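Long-range contact in succinate dehydrogenase subunit A (Mycolicibacterium smegmatis, PDB 7D6V), which probably oxidises succinate to fumarate at its bound FAD, as the flavoprotein subunit of a mycobacterial succinate dehydrogenase: residues N62-D73 against G122-A130. Sequence-based numbering, arbitrary orientation.
Sequences NTKDSWQVHFGD and GGHTYPRLA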
ATOM      1  N   ASN A  62      12.962   6.462 -26.007  1.00 15.25           N
ATOM      2  CA  ASN A  62      13.845   6.691 -27.138  1.00 15.25           C
ATOM      3  C   ASN A  62      14.674   5.443 -27.404  1.00 15.25           C
ATOM      4  O   ASN A  62      15.028   4.699 -26.486  1.00 15.25           O
ATOM      5  CB  ASN A  62      14.762   7.910 -26.935  1.00 15.25           C
ATOM      6  CG  ASN A  62      15.820   7.686 -25.887  1.00 15.25           C
ATOM      7  OD1 ASN A  62      15.639   6.904 -24.958  1.00 15.25           O
ATOM      8  ND2 ASN A  62      16.947   8.364 -26.043  1.00 15.25           N
ATOM      9  N   THR A  63      14.981   5.229 -28.679  1.00 15.65           N
ATOM     10  CA  THR A  63      15.558   3.982 -29.157  1.00 15.65           C
ATOM     11  C   THR A  63      17.079   3.987 -29.184  1.00 15.65           C
ATOM     12  O   THR A  63      17.675   2.989 -29.603  1.00 15.65           O
ATOM     13  CB  THR A  63      15.025   3.670 -30.555  1.00 15.65           C
ATOM     14  OG1 THR A  63      15.564   4.609 -31.493  1.00 15.65           O
ATOM     15  CG2 THR A  63      13.514   3.762 -30.571  1.00 15.65           C
ATOM     16  N   LYS A  64      17.721   5.073 -28.758  1.00 14.95           N
ATOM     17  CA  LYS A  64      19.176   5.109 -28.697  1.00 14.95           C
ATOM     18  C   LYS A  64      19.733   4.360 -27.496  1.00 14.95           C
ATOM     19  O   LYS A  64      20.951   4.177 -27.411  1.00 14.95           O
ATOM     20  CB  LYS A  64      19.670   6.556 -28.665  1.00 14.95           C
ATOM     21  CG  LYS A  64      19.870   7.171 -30.036  1.00 14.95           C
ATOM     22  CD  LYS A  64      20.566   8.514 -29.932  1.00 14.95           C
ATOM     23  CE  LYS A  64      19.904   9.398 -28.888  1.00 14.95           C
ATOM     24  NZ  LYS A  64      20.747  10.570 -28.528  1.00 14.95           N
ATOM     25  N   ASP A  65      18.878   3.932 -26.575  1.00 13.94           N
ATOM     26  CA  ASP A  65      19.325   3.170 -25.424  1.00 13.94           C
ATOM     27  C   ASP A  65      19.746   1.763 -25.835  1.00 13.94           C
ATOM     28  O   ASP A  65      19.303   1.218 -26.849  1.00 13.94           O
ATOM     29  CB  ASP A  65      18.221   3.096 -24.374  1.00 13.94           C
ATOM     30  CG  ASP A  65      18.762   2.978 -22.973  1.00 13.94           C
ATOM     31  OD1 ASP A  65      19.997   2.927 -22.813  1.00 13.94           O
ATOM     32  OD2 ASP A  65      17.954   2.934 -22.027  1.00 13.94           O
ATOM     33  N   SER A  66      20.621   1.178 -25.026  1.00 13.39           N
ATOM     34  CA  SER A  66      21.080  -0.188 -25.228  1.00 13.39           C
ATOM     35  C   SER A  66      21.555  -0.719 -23.886  1.00 13.39           C
ATOM     36  O   SER A  66      21.647   0.021 -22.906  1.00 13.39           O
ATOM     37  CB  SER A  66      22.188  -0.261 -26.281  1.00 13.39           C
ATOM     38  OG  SER A  66      23.243   0.633 -25.987  1.00 13.39           O
ATOM     39  N   TRP A  67      21.842  -2.021 -23.846  1.00 13.42           N
ATOM     40  CA  TRP A  67      22.384  -2.592 -22.621  1.00 13.42           C
ATOM     41  C   TRP A  67      23.813  -2.135 -22.370  1.00 13.42           C
ATOM     42  O   TRP A  67      24.251  -2.128 -21.219  1.00 13.42           O
ATOM     43  CB  TRP A  67      22.295  -4.126 -22.649  1.00 13.42           C
ATOM     44  CG  TRP A  67      23.276  -4.814 -23.554  1.00 13.42           C
ATOM     45  CD1 TRP A  67      23.039  -5.279 -24.810  1.00 13.42           C
ATOM     46  CD2 TRP A  67      24.640  -5.139 -23.259  1.00 13.42           C
ATOM     47  NE1 TRP A  67      24.170  -5.856 -25.323  1.00 13.42           N
ATOM     48  CE2 TRP A  67      25.169  -5.783 -24.390  1.00 13.42           C
ATOM     49  CE3 TRP A  67      25.468  -4.938 -22.151  1.00 13.42           C
ATOM     50  CZ2 TRP A  67      26.486  -6.228 -24.446  1.00 13.42           C
ATOM     51  CZ3 TRP A  67      26.771  -5.378 -22.210  1.00 13.42           C
ATOM     52  CH2 TRP A  67      27.268  -6.016 -23.348  1.00 13.42           C
ATOM     53  N   GLN A  68      24.543  -1.746 -23.416  1.00 13.42           N
ATOM     54  CA  GLN A  68      25.878  -1.186 -23.226  1.00 13.42           C
ATOM     55  C   GLN A  68      25.822   0.142 -22.479  1.00 13.42           C
ATOM     56  O   GLN A  68      26.639   0.396 -21.587  1.00 13.42           O
ATOM     57  CB  GLN A  68      26.561  -1.008 -24.580  1.00 13.42           C
ATOM     58  CG  GLN A  68      27.015  -2.301 -25.222  1.00 13.42           C
ATOM     59  CD  GLN A  68      26.014  -2.844 -26.221  1.00 13.42           C
ATOM     60  OE1 GLN A  68      24.832  -2.510 -26.180  1.00 13.42           O
ATOM     61  NE2 GLN A  68      26.486  -3.686 -27.128  1.00 13.42           N
ATOM     62  N   VAL A  69      24.866   1.002 -22.835  1.00 13.52           N
ATOM     63  CA  VAL A  69      24.729   2.291 -22.162  1.00 13.52           C
ATOM     64  C   VAL A  69      24.348   2.092 -20.700  1.00 13.52           C
ATOM     65  O   VAL A  69      24.904   2.738 -19.805  1.00 13.52           O
ATOM     66  CB  VAL A  69      23.704   3.169 -22.903  1.00 13.52           C
ATOM     67  CG1 VAL A  69      23.515   4.490 -22.183  1.00 13.52           C
ATOM     68  CG2 VAL A  69      24.147   3.402 -24.332  1.00 13.52           C
ATOM     69  N   HIS A  70      23.397   1.195 -20.438  1.00 13.45           N
ATOM     70  CA  HIS A  70      22.999   0.902 -19.065  1.00 13.45           C
ATOM     71  C   HIS A  70      24.156   0.304 -18.273  1.00 13.45           C
ATOM     72  O   HIS A  70      24.347   0.626 -17.096  1.00 13.45           O
ATOM     73  CB  HIS A  70      21.798  -0.041 -19.074  1.00 13.45           C
ATOM     74  CG  HIS A  70      21.108  -0.170 -17.752  1.00 13.45           C
ATOM     75  ND1 HIS A  70      19.932  -0.869 -17.595  1.00 13.45           N
ATOM     76  CD2 HIS A  70      21.424   0.312 -16.528  1.00 13.45           C
ATOM     77  CE1 HIS A  70      19.554  -0.814 -16.333  1.00 13.45           C
ATOM     78  NE2 HIS A  70      20.442  -0.103 -15.663  1.00 13.45           N
ATOM     79  N   PHE A  71      24.939  -0.571 -18.906  1.00 15.02           N
ATOM     80  CA  PHE A  71      26.099  -1.158 -18.244  1.00 15.02           C
ATOM     81  C   PHE A  71      27.121  -0.091 -17.873  1.00 15.02           C
ATOM     82  O   PHE A  71      27.653  -0.092 -16.757  1.00 15.02           O
ATOM     83  CB  PHE A  71      26.722  -2.217 -19.153  1.00 15.02           C
ATOM     84  CG  PHE A  71      28.063  -2.709 -18.692  1.00 15.02           C
ATOM     85  CD1 PHE A  71      28.174  -3.524 -17.581  1.00 15.02           C
ATOM     86  CD2 PHE A  71      29.212  -2.364 -19.378  1.00 15.02           C
ATOM     87  CE1 PHE A  71      29.400  -3.979 -17.163  1.00 15.02           C
ATOM     88  CE2 PHE A  71      30.441  -2.815 -18.961  1.00 15.02           C
ATOM     89  CZ  PHE A  71      30.534  -3.626 -17.853  1.00 15.02           C
ATOM     90  N   GLY A  72      27.405   0.830 -18.794  1.00 15.45           N
ATOM     91  CA  GLY A  72      28.325   1.910 -18.483  1.00 15.45           C
ATOM     92  C   GLY A  72      27.806   2.818 -17.385  1.00 15.45           C
ATOM     93  O   GLY A  72      28.569   3.273 -16.530  1.00 15.45           O
ATOM     94  N   ASP A  73      26.501   3.091 -17.393  1.00 14.89           N
ATOM     95  CA  ASP A  73      25.908   3.908 -16.341  1.00 14.89           C
ATOM     96  C   ASP A  73      26.032   3.234 -14.983  1.00 14.89           C
ATOM     97  O   ASP A  73      26.334   3.891 -13.980  1.00 14.89           O
ATOM     98  CB  ASP A  73      24.442   4.191 -16.662  1.00 14.89           C
ATOM     99  CG  ASP A  73      24.277   5.174 -17.793  1.00 14.89           C
ATOM    100  OD1 ASP A  73      25.295   5.699 -18.282  1.00 14.89           O
ATOM    101  OD2 ASP A  73      23.129   5.426 -18.197  1.00 14.89           O
ATOM    102  N   GLY A 122      18.455  10.225 -12.082  1.00 16.66           N
ATOM    103  CA  GLY A 122      19.740  10.868 -11.893  1.00 16.66           C
ATOM    104  C   GLY A 122      20.903  10.342 -12.707  1.00 16.66           C
ATOM    105  O   GLY A 122      21.423  11.052 -13.572  1.00 16.66           O
ATOM    106  N   GLY A 123      21.326   9.111 -12.448  1.00 14.96           N
ATOM    107  CA  GLY A 123      22.528   8.591 -13.061  1.00 14.96           C
ATOM    108  C   GLY A 123      22.366   7.874 -14.378  1.00 14.96           C
ATOM    109  O   GLY A 123      23.345   7.330 -14.894  1.00 14.96           O
ATOM    110  N   HIS A 124      21.166   7.855 -14.949  1.00 14.47           N
ATOM    111  CA  HIS A 124      20.907   7.163 -16.203  1.00 14.47           C
ATOM    112  C   HIS A 124      20.998   8.134 -17.371  1.00 14.47           C
ATOM    113  O   HIS A 124      20.524   9.270 -17.288  1.00 14.47           O
ATOM    114  CB  HIS A 124      19.533   6.496 -16.179  1.00 14.47           C
ATOM    115  CG  HIS A 124      19.311   5.610 -14.992  1.00 14.47           C
ATOM    116  ND1 HIS A 124      19.642   4.274 -14.988  1.00 14.47           N
ATOM    117  CD2 HIS A 124      18.790   5.872 -13.772  1.00 14.47           C
ATOM    118  CE1 HIS A 124      19.333   3.749 -13.817  1.00 14.47           C
ATOM    119  NE2 HIS A 124      18.814   4.699 -13.060  1.00 14.47           N
ATOM    120  N   THR A 125      21.614   7.677 -18.463  1.00 13.88           N
ATOM    121  CA  THR A 125      21.770   8.522 -19.643  1.00 13.88           C
ATOM    122  C   THR A 125      20.447   8.730 -20.371  1.00 13.88           C
ATOM    123  O   THR A 125      20.211   9.806 -20.931  1.00 13.88           O
ATOM    124  CB  THR A 125      22.807   7.910 -20.586  1.00 13.88           C
ATOM    125  OG1 THR A 125      24.048   7.753 -19.891  1.00 13.88           O
ATOM    126  CG2 THR A 125      23.032   8.800 -21.796  1.00 13.88           C
ATOM    127  N   TYR A 126      19.574   7.736 -20.360  1.00 14.17           N
ATOM    128  CA  TYR A 126      18.325   7.751 -21.101  1.00 14.17           C
ATOM    129  C   TYR A 126      17.184   7.376 -20.173  1.00 14.17           C
ATOM    130  O   TYR A 126      17.405   6.758 -19.127  1.00 14.17           O
ATOM    131  CB  TYR A 126      18.389   6.775 -22.286  1.00 14.17           C
ATOM    132  CG  TYR A 126      19.415   7.149 -23.329  1.00 14.17           C
ATOM    133  CD1 TYR A 126      20.431   6.275 -23.673  1.00 14.17           C
ATOM    134  CD2 TYR A 126      19.373   8.381 -23.959  1.00 14.17           C
ATOM    135  CE1 TYR A 126      21.367   6.611 -24.620  1.00 14.17           C
ATOM    136  CE2 TYR A 126      20.308   8.727 -24.907  1.00 14.17           C
ATOM    137  CZ  TYR A 126      21.302   7.838 -25.235  1.00 14.17           C
ATOM    138  OH  TYR A 126      22.237   8.179 -26.180  1.00 14.17           O
ATOM    139  N   PRO A 127      15.949   7.752 -20.513  1.00 14.84           N
ATOM    140  CA  PRO A 127      14.803   7.351 -19.684  1.00 14.84           C
ATOM    141  C   PRO A 127      14.642   5.840 -19.677  1.00 14.84           C
ATOM    142  O   PRO A 127      14.500   5.207 -20.726  1.00 14.84           O
ATOM    143  CB  PRO A 127      13.615   8.049 -20.358  1.00 14.84           C
ATOM    144  CG  PRO A 127      14.212   9.098 -21.221  1.00 14.84           C
ATOM    145  CD  PRO A 127      15.531   8.575 -21.660  1.00 14.84           C
ATOM    146  N   ARG A 128      14.664   5.260 -18.481  1.00 13.60           N
ATOM    147  CA  ARG A 128      14.713   3.813 -18.325  1.00 13.60           C
ATOM    148  C   ARG A 128      13.733   3.254 -17.312  1.00 13.60           C
ATOM    149  O   ARG A 128      13.454   2.052 -17.364  1.00 13.60           O
ATOM    150  CB  ARG A 128      16.120   3.369 -17.902  1.00 13.60           C
ATOM    151  CG  ARG A 128      17.078   3.153 -19.034  1.00 13.60           C
ATOM    152  CD  ARG A 128      18.208   2.254 -18.603  1.00 13.60           C
ATOM    153  NE  ARG A 128      19.355   3.007 -18.112  1.00 13.60           N
ATOM    154  CZ  ARG A 128      20.266   3.579 -18.889  1.00 13.60           C
ATOM    155  NH1 ARG A 128      20.176   3.498 -20.204  1.00 13.60           N
ATOM    156  NH2 ARG A 128      21.272   4.236 -18.347  1.00 13.60           N
ATOM    157  N   LEU A 129      13.208   4.062 -16.400  1.00 14.31           N
ATOM    158  CA  LEU A 129      12.531   3.553 -15.212  1.00 14.31           C
ATOM    159  C   LEU A 129      11.063   3.308 -15.530  1.00 14.31           C
ATOM    160  O   LEU A 129      10.270   4.246 -15.631  1.00 14.31           O
ATOM    161  CB  LEU A 129      12.701   4.522 -14.048  1.00 14.31           C
ATOM    162  CG  LEU A 129      13.910   4.270 -13.143  1.00 14.31           C
ATOM    163  CD1 LEU A 129      15.208   4.554 -13.873  1.00 14.31           C
ATOM    164  CD2 LEU A 129      13.816   5.106 -11.885  1.00 14.31           C
ATOM    165  N   ALA A 130      10.699   2.037 -15.688  1.00 14.51           N
ATOM    166  CA  ALA A 130       9.297   1.667 -15.810  1.00 14.51           C
ATOM    167  C   ALA A 130       8.589   1.915 -14.487  1.00 14.51           C
ATOM    168  O   ALA A 130       9.054   1.478 -13.433  1.00 14.51           O
ATOM    169  CB  ALA A 130       9.170   0.201 -16.214  1.00 14.51           C
TER
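OD1 of D65 is gripped from two sides of the contact: it forms a salt bridge with R128 NH1 at 2.7 Å and accepts the backbone N-H of S66, the N-cap residue of helix 67-76, from 41° out of the carboxylate plane. OD2 takes a weak, bent hydrogen bond from the same R128 NH1. An aspartate suits this place because its short side chain reaches both the next backbone N-H and the guanidinium edge. On the helix, D73 supplies a second carboxylate to R128, though the modelled approach to NH2 is too close to trust in detail. T125 has a hydroxyl to give: its OG1 meets D73 OD1 at 2.9 Å on the syn lone pair, and D73 OD1 also forms a salt bridge with R76. Between the two acids the guanidinium lies flat on H70, planes 10° apart; a delocalised cation can offer its edge to acids while a face stacks. The edge of H124 is turned toward the face of H70 in an offset edge-to-face pair, centroids 6.0 Å apart, and their NE2 atoms bond to G425 O and N427 OD1, respectively. Farther out, Y126 sets CD1 against V69 CG1 at 3.9 Å. The buried arginine charge probably offsets both carboxylates and may keep them ionised; this salt-bridge network joins helix 67-76 and its leading loop to 122-130, where the side chain of H124 lies about 8 Å from the bound FAD.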